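Putative uncharacterized protein (Chaetomium thermophilum, PDB 4XRI) is importin beta, a flexible HEAT-repeat transport receptor that carries various protein cargoes into the nucleus and probably binds a small GTPase. Local coordinates at residues F651-L659 with S669-D677; C690-L701 with I714-I725. The protein carries 2 engineered substitutions. All blocks are in the same frame, centred on the assembly; numbering follows the deposited sequence.

Contact 1: residues F651-L659 with S669-D677; sequences FAPFLYNAL and SMAIGLVSD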
# COMPACT_ATOMS: atom_id res chain seq x y z
N PHE A 651 -8.78 -34.18 4.13
CA PHE A 651 -8.39 -32.81 3.81
C PHE A 651 -7.82 -32.62 2.40
O PHE A 651 -8.06 -31.59 1.78
CB PHE A 651 -7.37 -32.29 4.83
CG PHE A 651 -6.84 -30.92 4.51
CD1 PHE A 651 -7.70 -29.85 4.35
CD2 PHE A 651 -5.48 -30.70 4.40
CE1 PHE A 651 -7.22 -28.60 4.05
CE2 PHE A 651 -4.99 -29.44 4.11
CZ PHE A 651 -5.86 -28.39 3.94
N ALA A 652 -7.07 -33.60 1.90
CA ALA A 652 -6.38 -33.48 0.62
C ALA A 652 -7.29 -33.05 -0.55
O ALA A 652 -6.89 -32.20 -1.34
CB ALA A 652 -5.66 -34.78 0.26
N PRO A 653 -8.50 -33.63 -0.67
CA PRO A 653 -9.36 -33.16 -1.77
C PRO A 653 -9.72 -31.67 -1.69
O PRO A 653 -9.82 -31.01 -2.73
CB PRO A 653 -10.61 -34.03 -1.63
CG PRO A 653 -10.12 -35.28 -1.01
CD PRO A 653 -9.07 -34.83 -0.04
N PHE A 654 -9.90 -31.15 -0.48
CA PHE A 654 -10.15 -29.72 -0.31
C PHE A 654 -8.92 -28.92 -0.74
O PHE A 654 -9.03 -27.88 -1.39
CB PHE A 654 -10.51 -29.39 1.13
CG PHE A 654 -11.87 -29.85 1.54
CD1 PHE A 654 -12.98 -29.04 1.35
CD2 PHE A 654 -12.05 -31.09 2.13
CE1 PHE A 654 -14.24 -29.46 1.74
CE2 PHE A 654 -13.31 -31.52 2.52
CZ PHE A 654 -14.41 -30.70 2.32
N LEU A 655 -7.75 -29.43 -0.38
CA LEU A 655 -6.49 -28.80 -0.73
C LEU A 655 -6.28 -28.81 -2.24
O LEU A 655 -5.89 -27.80 -2.83
CB LEU A 655 -5.33 -29.49 -0.03
CG LEU A 655 -3.93 -28.92 -0.28
CD1 LEU A 655 -3.91 -27.43 0.01
CD2 LEU A 655 -2.90 -29.65 0.57
N TYR A 656 -6.54 -29.96 -2.86
CA TYR A 656 -6.45 -30.10 -4.31
C TYR A 656 -7.31 -29.07 -5.03
O TYR A 656 -6.87 -28.43 -5.98
CB TYR A 656 -6.87 -31.51 -4.75
CG TYR A 656 -6.00 -32.63 -4.23
CD1 TYR A 656 -4.66 -32.41 -3.91
CD2 TYR A 656 -6.51 -33.91 -4.06
CE1 TYR A 656 -3.86 -33.44 -3.44
CE2 TYR A 656 -5.72 -34.94 -3.59
CZ TYR A 656 -4.40 -34.70 -3.28
OH TYR A 656 -3.62 -35.73 -2.82
N ASN A 657 -8.55 -28.93 -4.56
CA ASN A 657 -9.51 -28.05 -5.21
C ASN A 657 -9.11 -26.59 -5.12
O ASN A 657 -9.30 -25.82 -6.06
CB ASN A 657 -10.90 -28.25 -4.59
CG ASN A 657 -12.01 -27.82 -5.52
OD1 ASN A 657 -12.63 -26.78 -5.32
ND2 ASN A 657 -12.25 -28.62 -6.56
N ALA A 658 -8.54 -26.21 -3.97
CA ALA A 658 -8.03 -24.86 -3.79
C ALA A 658 -6.84 -24.62 -4.70
O ALA A 658 -6.69 -23.54 -5.28
CB ALA A 658 -7.65 -24.63 -2.33
N LEU A 659 -5.99 -25.64 -4.84
CA LEU A 659 -4.82 -25.57 -5.70
C LEU A 659 -5.19 -25.35 -7.17
O LEU A 659 -4.54 -24.59 -7.87
CB LEU A 659 -3.98 -26.84 -5.58
CG LEU A 659 -3.01 -26.95 -4.40
CD1 LEU A 659 -2.43 -28.35 -4.33
CD2 LEU A 659 -1.90 -25.91 -4.52
N SER A 669 -3.01 -19.23 -3.69
CA SER A 669 -1.70 -18.97 -3.08
C SER A 669 -1.59 -19.60 -1.70
O SER A 669 -0.55 -20.14 -1.34
CB SER A 669 -1.44 -17.46 -3.00
OG SER A 669 -1.09 -16.94 -4.27
N MET A 670 -2.67 -19.52 -0.93
CA MET A 670 -2.72 -20.14 0.40
C MET A 670 -2.59 -21.65 0.30
O MET A 670 -1.96 -22.29 1.14
CB MET A 670 -4.02 -19.76 1.11
CG MET A 670 -4.12 -20.30 2.52
SD MET A 670 -2.91 -19.58 3.64
CE MET A 670 -3.61 -17.95 3.90
N ALA A 671 -3.21 -22.22 -0.73
CA ALA A 671 -3.17 -23.66 -0.96
C ALA A 671 -1.75 -24.13 -1.25
O ALA A 671 -1.31 -25.17 -0.76
CB ALA A 671 -4.10 -24.05 -2.10
N ILE A 672 -1.04 -23.36 -2.07
CA ILE A 672 0.35 -23.66 -2.40
C ILE A 672 1.22 -23.61 -1.15
O ILE A 672 2.08 -24.45 -0.94
CB ILE A 672 0.90 -22.68 -3.45
CG1 ILE A 672 0.08 -22.77 -4.74
CG2 ILE A 672 2.37 -22.98 -3.73
CD1 ILE A 672 0.36 -21.66 -5.72
N GLY A 673 0.96 -22.61 -0.31
CA GLY A 673 1.64 -22.48 0.96
C GLY A 673 1.32 -23.65 1.87
O GLY A 673 2.17 -24.12 2.63
N LEU A 674 0.09 -24.14 1.78
CA LEU A 674 -0.33 -25.30 2.58
C LEU A 674 0.41 -26.56 2.16
O LEU A 674 0.72 -27.41 3.00
CB LEU A 674 -1.84 -25.51 2.46
CG LEU A 674 -2.67 -25.22 3.71
CD1 LEU A 674 -2.21 -26.08 4.88
CD2 LEU A 674 -2.60 -23.74 4.07
N VAL A 675 0.69 -26.69 0.87
CA VAL A 675 1.44 -27.85 0.37
C VAL A 675 2.85 -27.84 0.94
O VAL A 675 3.38 -28.87 1.34
CB VAL A 675 1.51 -27.88 -1.17
CG1 VAL A 675 2.31 -29.09 -1.64
CG2 VAL A 675 0.11 -27.91 -1.76
N SER A 676 3.45 -26.65 0.98
CA SER A 676 4.75 -26.47 1.60
C SER A 676 4.70 -26.84 3.07
O SER A 676 5.57 -27.56 3.57
CB SER A 676 5.24 -25.03 1.44
OG SER A 676 5.75 -24.80 0.14
N ASP A 677 3.67 -26.36 3.76
CA ASP A 677 3.47 -26.67 5.18
C ASP A 677 3.37 -28.17 5.42
O ASP A 677 4.05 -28.71 6.28
CB ASP A 677 2.22 -25.97 5.70
CG ASP A 677 2.36 -24.47 5.75
OD1 ASP A 677 3.48 -23.99 6.01
OD2 ASP A 677 1.35 -23.76 5.52
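The ring of Phe651 meets Leu674 obliquely, its CZ lying 4.4 Å from Leu674 CD1, while one face of the same ring is overlain near the rim by CB of Leu655, a turn further along its own helix. A flat group thus marks one end of an otherwise aliphatic interface between two helices of a HEAT-repeat solenoid, which run in roughly opposite directions but cross steeply. The axes of 651-659 and 669-677 approach to 8.4 Å and cross at -133°. Such closeness is possible because small residues face each other: Ala658 CB touches Ala671 CB at 3.6 Å, and the methyl of Ala671 also rests against the backbone N of Leu659.

Two leucines reach past this alanine pair. In Leu655, CG stands anti to the backbone N (chi1 -179°), which carries CD1 over to Ala671 O and to within 3.7 Å of Leu674 CB; CD2 makes a looser approach to Val675 CG2. Leu659 takes the other setting, with CG beside its backbone N, and divides its branches. Its CD1 meets Val675 CG2 at 3.6 Å, the two side chains lying roughly at right angles, whereas CD2 slants across Ile672 and touches CG1 at 3.7 Å. No hydrogen bond spans the two segments, and all the residues that touch are buried, so shape and apolar contact carry the pairing.

Other helices pack against several sides of the pair. Phe651 packs on Met609 and Leu613 of helix 605-616 and on Ile633 of helix 625-640, the helix whose Phe630 also meets Ala658. Leu655, Leu659 and Val675 all touch Phe693 of helix 690-701, while Ile672 leans on Ala713 and Ile714 of helix 711-725.

Contact 2: residues C690-L701 with I714-I725; sequences CDNFMNYLLGNL and ILQCFGDIASAI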
# COMPACT_ATOMS: atom_id res chain seq x y z
N CYS A 690 2.21 -36.39 -3.04
CA CYS A 690 3.01 -35.42 -3.76
C CYS A 690 2.87 -35.49 -5.28
O CYS A 690 3.14 -34.52 -5.97
CB CYS A 690 4.48 -35.57 -3.38
SG CYS A 690 4.85 -34.90 -1.74
N ASP A 691 2.44 -36.64 -5.80
CA ASP A 691 2.21 -36.75 -7.24
C ASP A 691 0.99 -35.92 -7.63
O ASP A 691 0.98 -35.27 -8.68
CB ASP A 691 2.01 -38.20 -7.67
CG ASP A 691 2.01 -38.36 -9.18
OD1 ASP A 691 3.08 -38.14 -9.81
OD2 ASP A 691 0.96 -38.70 -9.75
N ASN A 692 -0.03 -35.95 -6.78
CA ASN A 692 -1.21 -35.12 -6.96
C ASN A 692 -0.85 -33.64 -6.84
O ASN A 692 -1.33 -32.81 -7.62
CB ASN A 692 -2.29 -35.49 -5.95
CG ASN A 692 -3.02 -36.76 -6.32
OD1 ASN A 692 -3.26 -37.03 -7.50
ND2 ASN A 692 -3.39 -37.55 -5.31
N PHE A 693 -0.00 -33.33 -5.87
CA PHE A 693 0.49 -31.97 -5.69
C PHE A 693 1.20 -31.48 -6.95
O PHE A 693 0.88 -30.42 -7.48
CB PHE A 693 1.46 -31.89 -4.50
CG PHE A 693 0.79 -32.05 -3.16
CD1 PHE A 693 -0.56 -31.79 -3.01
CD2 PHE A 693 1.52 -32.46 -2.06
CE1 PHE A 693 -1.18 -31.94 -1.78
CE2 PHE A 693 0.91 -32.61 -0.83
CZ PHE A 693 -0.44 -32.35 -0.69
N MET A 694 2.16 -32.28 -7.42
CA MET A 694 2.94 -31.93 -8.60
C MET A 694 2.06 -31.68 -9.82
O MET A 694 2.29 -30.73 -10.57
CB MET A 694 3.97 -33.02 -8.91
CG MET A 694 5.12 -33.10 -7.92
SD MET A 694 6.11 -31.59 -7.86
CE MET A 694 6.78 -31.57 -9.51
N ASN A 695 1.06 -32.53 -10.01
CA ASN A 695 0.14 -32.38 -11.13
C ASN A 695 -0.60 -31.04 -11.10
O ASN A 695 -0.73 -30.38 -12.13
CB ASN A 695 -0.87 -33.53 -11.14
CG ASN A 695 -0.26 -34.84 -11.61
OD1 ASN A 695 0.82 -34.85 -12.20
ND2 ASN A 695 -0.96 -35.94 -11.35
N TYR A 696 -1.05 -30.64 -9.91
CA TYR A 696 -1.74 -29.36 -9.76
C TYR A 696 -0.77 -28.19 -9.91
O TYR A 696 -1.09 -27.19 -10.55
CB TYR A 696 -2.45 -29.28 -8.41
CG TYR A 696 -3.82 -29.91 -8.42
CD1 TYR A 696 -4.92 -29.23 -8.93
CD2 TYR A 696 -4.03 -31.18 -7.90
CE1 TYR A 696 -6.18 -29.80 -8.94
CE2 TYR A 696 -5.29 -31.76 -7.91
CZ TYR A 696 -6.35 -31.06 -8.42
OH TYR A 696 -7.61 -31.63 -8.43
N LEU A 697 0.41 -28.32 -9.31
CA LEU A 697 1.42 -27.27 -9.39
C LEU A 697 1.88 -27.06 -10.83
O LEU A 697 1.94 -25.92 -11.31
CB LEU A 697 2.61 -27.61 -8.50
CG LEU A 697 2.35 -27.66 -6.99
CD1 LEU A 697 3.59 -28.12 -6.25
CD2 LEU A 697 1.89 -26.30 -6.46
N LEU A 698 2.21 -28.15 -11.51
CA LEU A 698 2.63 -28.09 -12.90
C LEU A 698 1.49 -27.59 -13.78
O LEU A 698 1.71 -26.88 -14.76
CB LEU A 698 3.10 -29.46 -13.39
CG LEU A 698 4.40 -29.98 -12.77
CD1 LEU A 698 4.63 -31.43 -13.16
CD2 LEU A 698 5.58 -29.11 -13.18
N GLY A 699 0.27 -27.96 -13.42
CA GLY A 699 -0.91 -27.51 -14.14
C GLY A 699 -1.08 -26.00 -14.04
O GLY A 699 -1.48 -25.35 -15.00
N ASN A 700 -0.77 -25.46 -12.87
CA ASN A 700 -0.84 -24.02 -12.65
C ASN A 700 0.17 -23.28 -13.51
O ASN A 700 -0.09 -22.16 -13.97
CB ASN A 700 -0.58 -23.70 -11.17
CG ASN A 700 -0.84 -22.24 -10.84
OD1 ASN A 700 -0.08 -21.35 -11.24
ND2 ASN A 700 -1.90 -21.98 -10.09
N LEU A 701 1.32 -23.91 -13.74
CA LEU A 701 2.39 -23.29 -14.51
C LEU A 701 2.01 -23.14 -15.98
O LEU A 701 2.58 -22.31 -16.69
CB LEU A 701 3.68 -24.09 -14.38
CG LEU A 701 4.37 -24.02 -13.01
CD1 LEU A 701 5.68 -24.80 -13.02
CD2 LEU A 701 4.60 -22.57 -12.60
N ILE A 714 5.29 -21.63 -6.12
CA ILE A 714 5.22 -22.98 -6.69
C ILE A 714 6.61 -23.61 -6.78
O ILE A 714 6.78 -24.80 -6.52
CB ILE A 714 4.56 -22.96 -8.09
CG1 ILE A 714 3.06 -22.72 -7.96
CG2 ILE A 714 4.82 -24.25 -8.84
CD1 ILE A 714 2.35 -22.55 -9.29
N LEU A 715 7.60 -22.80 -7.13
CA LEU A 715 8.98 -23.27 -7.22
C LEU A 715 9.53 -23.59 -5.84
O LEU A 715 10.20 -24.61 -5.65
CB LEU A 715 9.86 -22.24 -7.92
CG LEU A 715 9.41 -21.86 -9.33
CD1 LEU A 715 10.44 -20.95 -9.99
CD2 LEU A 715 9.15 -23.10 -10.18
N GLN A 716 9.24 -22.72 -4.88
CA GLN A 716 9.60 -22.96 -3.49
C GLN A 716 8.98 -24.27 -3.03
O GLN A 716 9.59 -25.06 -2.32
CB GLN A 716 9.14 -21.81 -2.59
CG GLN A 716 9.33 -22.08 -1.10
CD GLN A 716 8.66 -21.03 -0.22
OE1 GLN A 716 8.57 -19.86 -0.58
NE2 GLN A 716 8.20 -21.46 0.94
N CYS A 717 7.75 -24.50 -3.48
CA CYS A 717 7.02 -25.72 -3.17
C CYS A 717 7.70 -26.96 -3.74
O CYS A 717 7.77 -28.00 -3.08
CB CYS A 717 5.59 -25.60 -3.70
SG CYS A 717 4.44 -26.73 -2.95
N PHE A 718 8.21 -26.84 -4.97
CA PHE A 718 8.99 -27.91 -5.60
C PHE A 718 10.14 -28.33 -4.70
O PHE A 718 10.44 -29.51 -4.57
CB PHE A 718 9.54 -27.47 -6.96
CG PHE A 718 8.50 -27.42 -8.05
CD1 PHE A 718 7.31 -28.12 -7.93
CD2 PHE A 718 8.73 -26.68 -9.20
CE1 PHE A 718 6.37 -28.07 -8.94
CE2 PHE A 718 7.79 -26.64 -10.21
CZ PHE A 718 6.61 -27.33 -10.08
N GLY A 719 10.78 -27.35 -4.08
CA GLY A 719 11.90 -27.60 -3.18
C GLY A 719 11.49 -28.40 -1.97
O GLY A 719 12.18 -29.33 -1.57
N ASP A 720 10.35 -28.04 -1.38
CA ASP A 720 9.82 -28.74 -0.21
C ASP A 720 9.42 -30.18 -0.54
O ASP A 720 9.65 -31.09 0.25
CB ASP A 720 8.63 -27.99 0.37
CG ASP A 720 9.02 -26.63 0.93
OD1 ASP A 720 10.07 -26.54 1.59
OD2 ASP A 720 8.27 -25.66 0.70
N ILE A 721 8.81 -30.37 -1.71
CA ILE A 721 8.39 -31.70 -2.14
C ILE A 721 9.61 -32.59 -2.37
O ILE A 721 9.61 -33.76 -1.97
CB ILE A 721 7.55 -31.62 -3.43
CG1 ILE A 721 6.17 -31.03 -3.12
CG2 ILE A 721 7.40 -33.00 -4.05
CD1 ILE A 721 5.33 -30.78 -4.35
N ALA A 722 10.64 -32.03 -2.99
CA ALA A 722 11.88 -32.75 -3.25
C ALA A 722 12.50 -33.25 -1.94
O ALA A 722 12.96 -34.39 -1.86
CB ALA A 722 12.87 -31.86 -3.99
N SER A 723 12.50 -32.39 -0.93
CA SER A 723 13.02 -32.75 0.39
C SER A 723 12.20 -33.88 1.01
O SER A 723 12.75 -34.77 1.67
CB SER A 723 13.02 -31.54 1.32
OG SER A 723 14.07 -30.65 1.00
N ALA A 724 10.89 -33.84 0.80
CA ALA A 724 9.99 -34.80 1.41
C ALA A 724 10.08 -36.18 0.78
O ALA A 724 10.00 -37.19 1.49
CB ALA A 724 8.55 -34.28 1.34
N ILE A 725 10.24 -36.24 -0.54
CA ILE A 725 10.15 -37.51 -1.24
C ILE A 725 11.49 -38.06 -1.73
O ILE A 725 11.55 -39.16 -2.28
CB ILE A 725 9.20 -37.40 -2.45
CG1 ILE A 725 9.86 -36.62 -3.59
CG2 ILE A 725 7.90 -36.74 -2.03
CD1 ILE A 725 8.99 -36.51 -4.82
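Knobs-into-holes packing between two nearly antiparallel helices joins 690-701 to 714-725, a buried contact within the HEAT-repeat solenoid of this importin beta. The axes cross at -159° and come no nearer than 10.6 Å, a spacing filled by large apolar side chains.

Three knobs define the interlock. Leu697 sits among Ile714, Cys717, Phe718 and Ile721; its CD1 touches Cys717 SG at 3.7 Å and meets Ile721 CD1 tip to tip at the same 3.7 Å. Ile721 is received in turn by Cys690, Phe693, Met694 and Leu697. Phe718, the aromatic knob, fits among Met694, Leu697, Leu698 and Leu701. Leu701 CD1 lies at the ring edge near its plane, 4.0 Å from Phe718 CE2, whereas Leu698 CD2 approaches Phe718 CZ obliquely at 3.7 Å. The chain of Met694 bends at chi2 and chi3 (-61° and -64°), folding its end back to the ring: SD lies 4.6 Å from the Phe718 centroid in an oblique Met-aromatic contact, and CE comes within 3.6 Å of Phe718 CE1. With only the methyl of an alanine where the Phe718 ring stands, a gap is likely to open among these four side chains, leaving the thioether without its aromatic partner and the end of Met694 freer to turn.

The ends of the interface are closed differently. Ile725 CG2 touches Cys690 SG at 3.6 Å, while at the other end Ile714 CD1 lies beside Asn700 OD1, an oxygen that accepts a hydrogen bond from Asn708.

Beyond the pair, Phe693 and Cys717 pack on Val675 of helix 665-682, and Asp720 forms a salt bridge with Arg680 of that helix. Met694, Leu698 and Leu701 lean on helix 730-743, and Leu715 on helix 754-780.

Overall arrangement
Followed from the N terminus, the chain offers a compact example of how a solenoid grows by local closure. Contact 1 folds 669-677 back on 651-659, with nine residues between the segments, five of them helical; contact 2 then closes a second hairpin, returning 714-725 to 690-701 after twelve residues. The two closures stand in series, neither nesting nor crossing, and helices 665-682 and 690-701 are consecutive. Their centres lie only 11 Å apart. Probable hydrogen bonds join the first helices of the two pairs, Tyr656 OH with Asn692 ND2, and the second, Ser676 OG with Asp720 OD2. Val675 CG1 also packs on Cys717 SG, tying four successive helices into two stacked hairpins.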